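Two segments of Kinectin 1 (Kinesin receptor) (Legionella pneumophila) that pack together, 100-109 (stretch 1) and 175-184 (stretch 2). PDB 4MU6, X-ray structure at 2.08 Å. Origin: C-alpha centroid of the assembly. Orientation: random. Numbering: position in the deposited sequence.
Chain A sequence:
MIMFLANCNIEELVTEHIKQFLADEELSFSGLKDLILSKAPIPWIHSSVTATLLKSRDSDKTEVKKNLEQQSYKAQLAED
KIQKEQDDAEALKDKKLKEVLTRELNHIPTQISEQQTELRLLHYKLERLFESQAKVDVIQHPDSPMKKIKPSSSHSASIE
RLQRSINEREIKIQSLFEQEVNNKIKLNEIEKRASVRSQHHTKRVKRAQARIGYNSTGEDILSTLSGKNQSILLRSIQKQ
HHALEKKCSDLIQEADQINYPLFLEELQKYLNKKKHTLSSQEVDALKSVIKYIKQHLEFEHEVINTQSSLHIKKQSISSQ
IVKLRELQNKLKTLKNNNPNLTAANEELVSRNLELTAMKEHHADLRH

Stretch 1 100-109: VLTRELNHIP
Stretch 2, residues 175-184: SLFEQEVNNK

Stretch 1 and stretch 2 pack as two roughly antiparallel helical segments of one chain. Helix 100-105 and helix 175-184 run at 146° between their N-to-C directions, and their axes approach to 9.8 Å. The register is set by three CA-CA pairs: Leu 101 with Asn 183 at 5.8 Å, Leu 105 with Glu 180 at 6.2 Å, and Ile 108 with Leu 176 at 6.5 Å. Stretch 2 is helical throughout, with phi/psi near -64/-41. A helix that begins earlier in the chain runs through Val 100 and the residues after it; His 107, at -106/-20, departs from ideal values and its N bonds to Glu 104 O at 2.9 Å, an i to i-3 spacing; Ile 108 and Pro 109 are again helical in phi/psi and lead into helix that continues later in the chain. Pro 109, at -57/-37, has no amide hydrogen to donate.

Apolar packing accounts for much of the 482 Å² buried. Ile 108 (chi1 m, chi2 t) points toward stretch 2 and spans about one turn of it, from Leu 176 to Glu 180: its CG2 lies 4.2 Å from Leu 176 CB and 3.8 Å from Leu 176 O, while its CD1 reaches Gln 179 CG at 3.8 Å and Glu 180 N at 3.7 Å. The unbranched CD1 arm allows this reach. Leu 105 leaves its backbone sideways, yet with chi1 at -93° and chi2 t its end comes nearer, placing CD2 3.8 Å from Glu 180 CG, CG 3.9 Å from Asn 183 CB, and CD1 4.0 Å from Lys 184 CG. The aliphatic parts of these polar residues thus serve as packing surface. Leu 101 (m, t) is buried, its CD2 3.6 Å from Asn 183 CG.

The direct polar link centres on Asn 183 (chi1 m, chi2 13°), which is buried and has the largest covered area, 98 Å². Its ND2 donates to Glu 104 OE1 at 3.0 Å with an angle of 166°, the sole direct hydrogen bond between the stretches. Glu 104, extended with chi1 and chi2 both t, carries its carboxylate across to the amide. Within stretch 2, Gln 179 NE2 donates to Asn 183 OD1 at 3.0 Å, aided by the t, p rotamer of Gln 179, so both the oxygen and the nitrogen of the buried amide take part in a hydrogen bond. Gln 179 NE2 also lies 3.4 Å from Glu 104 OE1, but the angle is too poor for a hydrogen bond.

A water adds a second polar connection, donating to Leu 105 O at 2.7 Å and to Glu 180 OE2 at 2.9 Å. Glu 180, with chi1 and chi2 t, extends its carboxylate to meet it.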

ATOM      1  N   VAL A 100      37.617 -19.619  -4.655  1.00 33.23           N
ATOM      2  CA  VAL A 100      38.130 -20.993  -4.732  1.00 32.03           C
ATOM      3  C   VAL A 100      38.105 -21.528  -6.163  1.00 29.48           C
ATOM      4  O   VAL A 100      39.085 -22.120  -6.613  1.00 40.38           O
ATOM      5  CB  VAL A 100      37.446 -21.986  -3.751  1.00 50.31           C
ATOM      6  CG1 VAL A 100      37.670 -21.554  -2.314  1.00 51.84           C
ATOM      7  CG2 VAL A 100      35.970 -22.129  -4.042  1.00 50.32           C
ATOM      8  N   LEU A 101      37.013 -21.285  -6.890  1.00 29.73           N
ATOM      9  CA  LEU A 101      36.900 -21.773  -8.262  1.00 38.88           C
ATOM     10  C   LEU A 101      38.002 -21.188  -9.129  1.00 38.45           C
ATOM     11  O   LEU A 101      38.555 -21.868  -9.994  1.00 39.10           O
ATOM     12  CB  LEU A 101      35.545 -21.413  -8.861  1.00 37.76           C
ATOM     13  CG  LEU A 101      34.312 -22.103  -8.280  1.00 34.67           C
ATOM     14  CD1 LEU A 101      33.093 -21.413  -8.820  1.00 30.61           C
ATOM     15  CD2 LEU A 101      34.294 -23.600  -8.628  1.00 30.11           C
ATOM     16  N   THR A 102      38.324 -19.927  -8.878  1.00 38.92           N
ATOM     17  CA  THR A 102      39.284 -19.214  -9.702  1.00 34.68           C
ATOM     18  C   THR A 102      40.687 -19.635  -9.324  1.00 31.76           C
ATOM     19  O   THR A 102      41.551 -19.742 -10.177  1.00 30.45           O
ATOM     20  CB  THR A 102      39.122 -17.705  -9.533  1.00 33.41           C
ATOM     21  OG1 THR A 102      37.793 -17.333  -9.933  1.00 36.73           O
ATOM     22  CG2 THR A 102      40.137 -16.942 -10.373  1.00 30.50           C
ATOM     23  N   ARG A 103      40.905 -19.878  -8.037  1.00 30.22           N
ATOM     24  CA  ARG A 103      42.196 -20.355  -7.588  1.00 30.65           C
ATOM     25  C   ARG A 103      42.456 -21.720  -8.224  1.00 36.97           C
ATOM     26  O   ARG A 103      43.554 -21.978  -8.710  1.00 33.86           O
ATOM     27  CB  ARG A 103      42.242 -20.419  -6.059  1.00 28.93           C
ATOM     28  CG  ARG A 103      43.513 -21.001  -5.474  1.00 37.90           C
ATOM     29  CD  ARG A 103      43.482 -20.959  -3.950  1.00 42.09           C
ATOM     30  NE  ARG A 103      43.301 -19.589  -3.471  1.00 41.00           N
ATOM     31  CZ  ARG A 103      42.278 -19.176  -2.731  1.00 39.29           C
ATOM     32  NH1 ARG A 103      41.329 -20.026  -2.344  1.00 40.34           N
ATOM     33  NH2 ARG A 103      42.213 -17.908  -2.360  1.00 44.15           N
ATOM     34  N   GLU A 104      41.442 -22.582  -8.268  1.00 31.19           N
ATOM     35  CA  GLU A 104      41.625 -23.889  -8.905  1.00 34.63           C
ATOM     36  C   GLU A 104      41.879 -23.779 -10.416  1.00 33.25           C
ATOM     37  O   GLU A 104      42.803 -24.404 -10.954  1.00 34.99           O
ATOM     38  CB  GLU A 104      40.433 -24.801  -8.630  1.00 37.02           C
ATOM     39  CG  GLU A 104      40.580 -26.180  -9.255  1.00 43.48           C
ATOM     40  CD  GLU A 104      39.599 -27.181  -8.674  1.00 50.59           C
ATOM     41  OE1 GLU A 104      38.466 -26.770  -8.325  1.00 46.47           O
ATOM     42  OE2 GLU A 104      39.970 -28.370  -8.546  1.00 50.97           O
ATOM     43  N   LEU A 105      41.071 -22.965 -11.087  1.00 31.19           N
ATOM     44  CA  LEU A 105      41.211 -22.729 -12.524  1.00 36.19           C
ATOM     45  C   LEU A 105      42.603 -22.259 -12.928  1.00 40.39           C
ATOM     46  O   LEU A 105      43.134 -22.699 -13.949  1.00 40.70           O
ATOM     47  CB  LEU A 105      40.193 -21.697 -13.000  1.00 40.79           C
ATOM     48  CG  LEU A 105      38.859 -22.196 -13.544  1.00 48.36           C
ATOM     49  CD1 LEU A 105      38.064 -21.017 -14.057  1.00 48.05           C
ATOM     50  CD2 LEU A 105      39.066 -23.213 -14.652  1.00 46.43           C
ATOM     51  N   ASN A 106      43.186 -21.354 -12.144  1.00 39.23           N
ATOM     52  CA  ASN A 106      44.533 -20.854 -12.441  1.00 39.39           C
ATOM     53  C   ASN A 106      45.613 -21.914 -12.246  1.00 41.20           C
ATOM     54  O   ASN A 106      46.764 -21.709 -12.631  1.00 42.90           O
ATOM     55  CB  ASN A 106      44.866 -19.617 -11.596  1.00 37.54           C
ATOM     56  CG  ASN A 106      43.928 -18.462 -11.865  1.00 45.25           C
ATOM     57  OD1 ASN A 106      43.433 -18.297 -12.980  1.00 50.53           O
ATOM     58  ND2 ASN A 106      43.663 -17.665 -10.841  1.00 45.88           N
ATOM     59  N   HIS A 107      45.250 -23.050 -11.652  1.00 32.90           N
ATOM     60  CA  HIS A 107      46.226 -24.110 -11.414  1.00 30.19           C
ATOM     61  C   HIS A 107      46.071 -25.306 -12.355  1.00 38.01           C
ATOM     62  O   HIS A 107      47.002 -26.090 -12.536  1.00 37.16           O
ATOM     63  CB  HIS A 107      46.199 -24.565  -9.953  1.00 28.35           C
ATOM     64  CG  HIS A 107      47.282 -25.547  -9.611  1.00 38.35           C
ATOM     65  ND1 HIS A 107      48.607 -25.334  -9.935  1.00 36.24           N
ATOM     66  CD2 HIS A 107      47.235 -26.750  -8.985  1.00 34.85           C
ATOM     67  CE1 HIS A 107      49.330 -26.359  -9.516  1.00 41.04           C
ATOM     68  NE2 HIS A 107      48.521 -27.232  -8.939  1.00 45.94           N
ATOM     69  N   ILE A 108      44.898 -25.442 -12.961  1.00 47.50           N
ATOM     70  CA  ILE A 108      44.616 -26.578 -13.847  1.00 37.84           C
ATOM     71  C   ILE A 108      45.571 -26.754 -15.065  1.00 44.40           C
ATOM     72  O   ILE A 108      46.002 -27.872 -15.343  1.00 47.98           O
ATOM     73  CB  ILE A 108      43.127 -26.606 -14.266  1.00 36.86           C
ATOM     74  CG1 ILE A 108      42.248 -26.811 -13.032  1.00 40.29           C
ATOM     75  CG2 ILE A 108      42.868 -27.697 -15.294  1.00 38.41           C
ATOM     76  CD1 ILE A 108      40.770 -26.901 -13.328  1.00 38.11           C
ATOM     77  N   PRO A 109      45.906 -25.662 -15.786  1.00 43.24           N
ATOM     78  CA  PRO A 109      46.908 -25.774 -16.861  1.00 41.93           C
ATOM     79  C   PRO A 109      48.253 -26.314 -16.381  1.00 36.20           C
ATOM     80  O   PRO A 109      48.899 -27.072 -17.098  1.00 37.16           O
ATOM     81  CB  PRO A 109      47.078 -24.329 -17.328  1.00 35.50           C
ATOM     82  CG  PRO A 109      45.771 -23.705 -17.036  1.00 39.14           C
ATOM     83  CD  PRO A 109      45.281 -24.327 -15.772  1.00 34.42           C
ATOM     84  N   SER A 175      39.882 -35.755 -16.264  1.00 29.33           N
ATOM     85  CA  SER A 175      39.145 -35.218 -15.132  1.00 33.93           C
ATOM     86  C   SER A 175      39.458 -33.742 -14.937  1.00 38.48           C
ATOM     87  O   SER A 175      38.575 -32.956 -14.604  1.00 36.04           O
ATOM     88  CB  SER A 175      39.475 -35.996 -13.857  1.00 42.47           C
ATOM     89  OG  SER A 175      40.768 -35.664 -13.387  1.00 46.56           O
ATOM     90  N   LEU A 176      40.717 -33.375 -15.157  1.00 40.02           N
ATOM     91  CA  LEU A 176      41.135 -31.984 -15.086  1.00 37.78           C
ATOM     92  C   LEU A 176      40.411 -31.135 -16.121  1.00 38.45           C
ATOM     93  O   LEU A 176      39.958 -30.031 -15.810  1.00 35.60           O
ATOM     94  CB  LEU A 176      42.650 -31.877 -15.260  1.00 32.69           C
ATOM     95  CG  LEU A 176      43.437 -32.389 -14.050  1.00 27.54           C
ATOM     96  CD1 LEU A 176      44.898 -32.705 -14.419  1.00 28.97           C
ATOM     97  CD2 LEU A 176      43.363 -31.371 -12.926  1.00 31.05           C
ATOM     98  N   PHE A 177      40.306 -31.642 -17.347  1.00 44.83           N
ATOM     99  CA  PHE A 177      39.596 -30.916 -18.399  1.00 39.43           C
ATOM    100  C   PHE A 177      38.120 -30.755 -18.043  1.00 39.78           C
ATOM    101  O   PHE A 177      37.533 -29.708 -18.324  1.00 36.50           O
ATOM    102  CB  PHE A 177      39.751 -31.581 -19.774  1.00 32.37           C
ATOM    103  CG  PHE A 177      41.032 -31.193 -20.513  1.00 40.78           C
ATOM    104  CD1 PHE A 177      41.221 -29.900 -20.987  1.00 37.11           C
ATOM    105  CD2 PHE A 177      42.032 -32.132 -20.750  1.00 41.67           C
ATOM    106  CE1 PHE A 177      42.396 -29.543 -21.665  1.00 36.91           C
ATOM    107  CE2 PHE A 177      43.209 -31.784 -21.436  1.00 40.76           C
ATOM    108  CZ  PHE A 177      43.388 -30.495 -21.891  1.00 41.22           C
ATOM    109  N   GLU A 178      37.526 -31.786 -17.436  1.00 28.37           N
ATOM    110  CA  GLU A 178      36.156 -31.685 -16.937  1.00 36.48           C
ATOM    111  C   GLU A 178      36.056 -30.717 -15.754  1.00 34.91           C
ATOM    112  O   GLU A 178      35.068 -29.988 -15.610  1.00 32.08           O
ATOM    113  CB  GLU A 178      35.624 -33.051 -16.513  1.00 39.14           C
ATOM    114  CG  GLU A 178      34.137 -33.028 -16.219  1.00 56.47           C
ATOM    115  CD  GLU A 178      33.599 -34.365 -15.736  1.00 67.88           C
ATOM    116  OE1 GLU A 178      34.364 -35.355 -15.747  1.00 69.78           O
ATOM    117  OE2 GLU A 178      32.408 -34.415 -15.345  1.00 71.42           O
ATOM    118  N   GLN A 179      37.077 -30.724 -14.901  1.00 31.42           N
ATOM    119  CA  GLN A 179      37.117 -29.816 -13.765  1.00 28.57           C
ATOM    120  C   GLN A 179      37.112 -28.383 -14.282  1.00 32.06           C
ATOM    121  O   GLN A 179      36.413 -27.504 -13.744  1.00 30.47           O
ATOM    122  CB  GLN A 179      38.369 -30.061 -12.921  1.00 31.74           C
ATOM    123  CG  GLN A 179      38.403 -29.262 -11.626  1.00 37.08           C
ATOM    124  CD  GLN A 179      37.379 -29.763 -10.610  1.00 44.06           C
ATOM    125  OE1 GLN A 179      37.384 -30.935 -10.238  1.00 50.60           O
ATOM    126  NE2 GLN A 179      36.497 -28.872 -10.161  1.00 36.56           N
ATOM    127  N   GLU A 180      37.880 -28.157 -15.345  1.00 28.14           N
ATOM    128  CA  GLU A 180      38.001 -26.823 -15.919  1.00 33.24           C
ATOM    129  C   GLU A 180      36.666 -26.272 -16.429  1.00 33.57           C
ATOM    130  O   GLU A 180      36.237 -25.185 -16.037  1.00 32.40           O
ATOM    131  CB  GLU A 180      39.039 -26.813 -17.039  1.00 39.55           C
ATOM    132  CG  GLU A 180      39.242 -25.449 -17.684  1.00 47.35           C
ATOM    133  CD  GLU A 180      40.425 -25.429 -18.653  1.00 61.55           C
ATOM    134  OE1 GLU A 180      40.364 -26.134 -19.685  1.00 60.81           O
ATOM    135  OE2 GLU A 180      41.416 -24.716 -18.375  1.00 64.80           O
ATOM    136  N   VAL A 181      36.008 -27.015 -17.306  1.00 35.68           N
ATOM    137  CA  VAL A 181      34.752 -26.534 -17.861  1.00 34.08           C
ATOM    138  C   VAL A 181      33.670 -26.393 -16.769  1.00 34.36           C
ATOM    139  O   VAL A 181      32.888 -25.447 -16.797  1.00 31.09           O
ATOM    140  CB  VAL A 181      34.271 -27.430 -19.013  1.00 35.39           C
ATOM    141  CG1 VAL A 181      34.408 -28.871 -18.625  1.00 43.13           C
ATOM    142  CG2 VAL A 181      32.838 -27.118 -19.382  1.00 39.27           C
ATOM    143  N   ASN A 182      33.640 -27.312 -15.807  1.00 34.44           N
ATOM    144  CA  ASN A 182      32.695 -27.205 -14.689  1.00 34.37           C
ATOM    145  C   ASN A 182      32.883 -25.965 -13.823  1.00 29.54           C
ATOM    146  O   ASN A 182      31.908 -25.314 -13.429  1.00 31.75           O
ATOM    147  CB  ASN A 182      32.718 -28.460 -13.818  1.00 30.68           C
ATOM    148  CG  ASN A 182      31.976 -29.601 -14.457  1.00 39.58           C
ATOM    149  OD1 ASN A 182      31.199 -29.385 -15.381  1.00 44.83           O
ATOM    150  ND2 ASN A 182      32.204 -30.816 -13.977  1.00 34.01           N
ATOM    151  N   ASN A 183      34.130 -25.651 -13.505  1.00 37.00           N
ATOM    152  CA  ASN A 183      34.401 -24.429 -12.766  1.00 35.56           C
ATOM    153  C   ASN A 183      34.008 -23.215 -13.585  1.00 36.14           C
ATOM    154  O   ASN A 183      33.518 -22.228 -13.050  1.00 32.74           O
ATOM    155  CB  ASN A 183      35.856 -24.355 -12.311  1.00 29.94           C
ATOM    156  CG  ASN A 183      36.159 -25.341 -11.210  1.00 41.44           C
ATOM    157  OD1 ASN A 183      35.362 -26.245 -10.942  1.00 36.06           O
ATOM    158  ND2 ASN A 183      37.320 -25.184 -10.569  1.00 44.63           N
ATOM    159  N   LYS A 184      34.183 -23.286 -14.896  1.00 44.05           N
ATOM    160  CA  LYS A 184      33.758 -22.165 -15.716  1.00 43.33           C
ATOM    161  C   LYS A 184      32.244 -21.984 -15.701  1.00 38.35           C
ATOM    162  O   LYS A 184      31.766 -20.859 -15.622  1.00 32.49           O
ATOM    163  CB  LYS A 184      34.308 -22.251 -17.131  1.00 45.29           C
ATOM    164  CG  LYS A 184      35.685 -21.617 -17.249  1.00 45.90           C
ATOM    165  CD  LYS A 184      36.064 -21.393 -18.699  1.00 41.80           C
ATOM    166  CE  LYS A 184      36.818 -22.562 -19.250  1.00 40.20           C
ATOM    167  NZ  LYS A 184      37.072 -22.398 -20.708  1.00 50.61           N
TER
HETATM  168  O   HOH W   1      41.922 -22.742 -16.350  1.00 47.92           O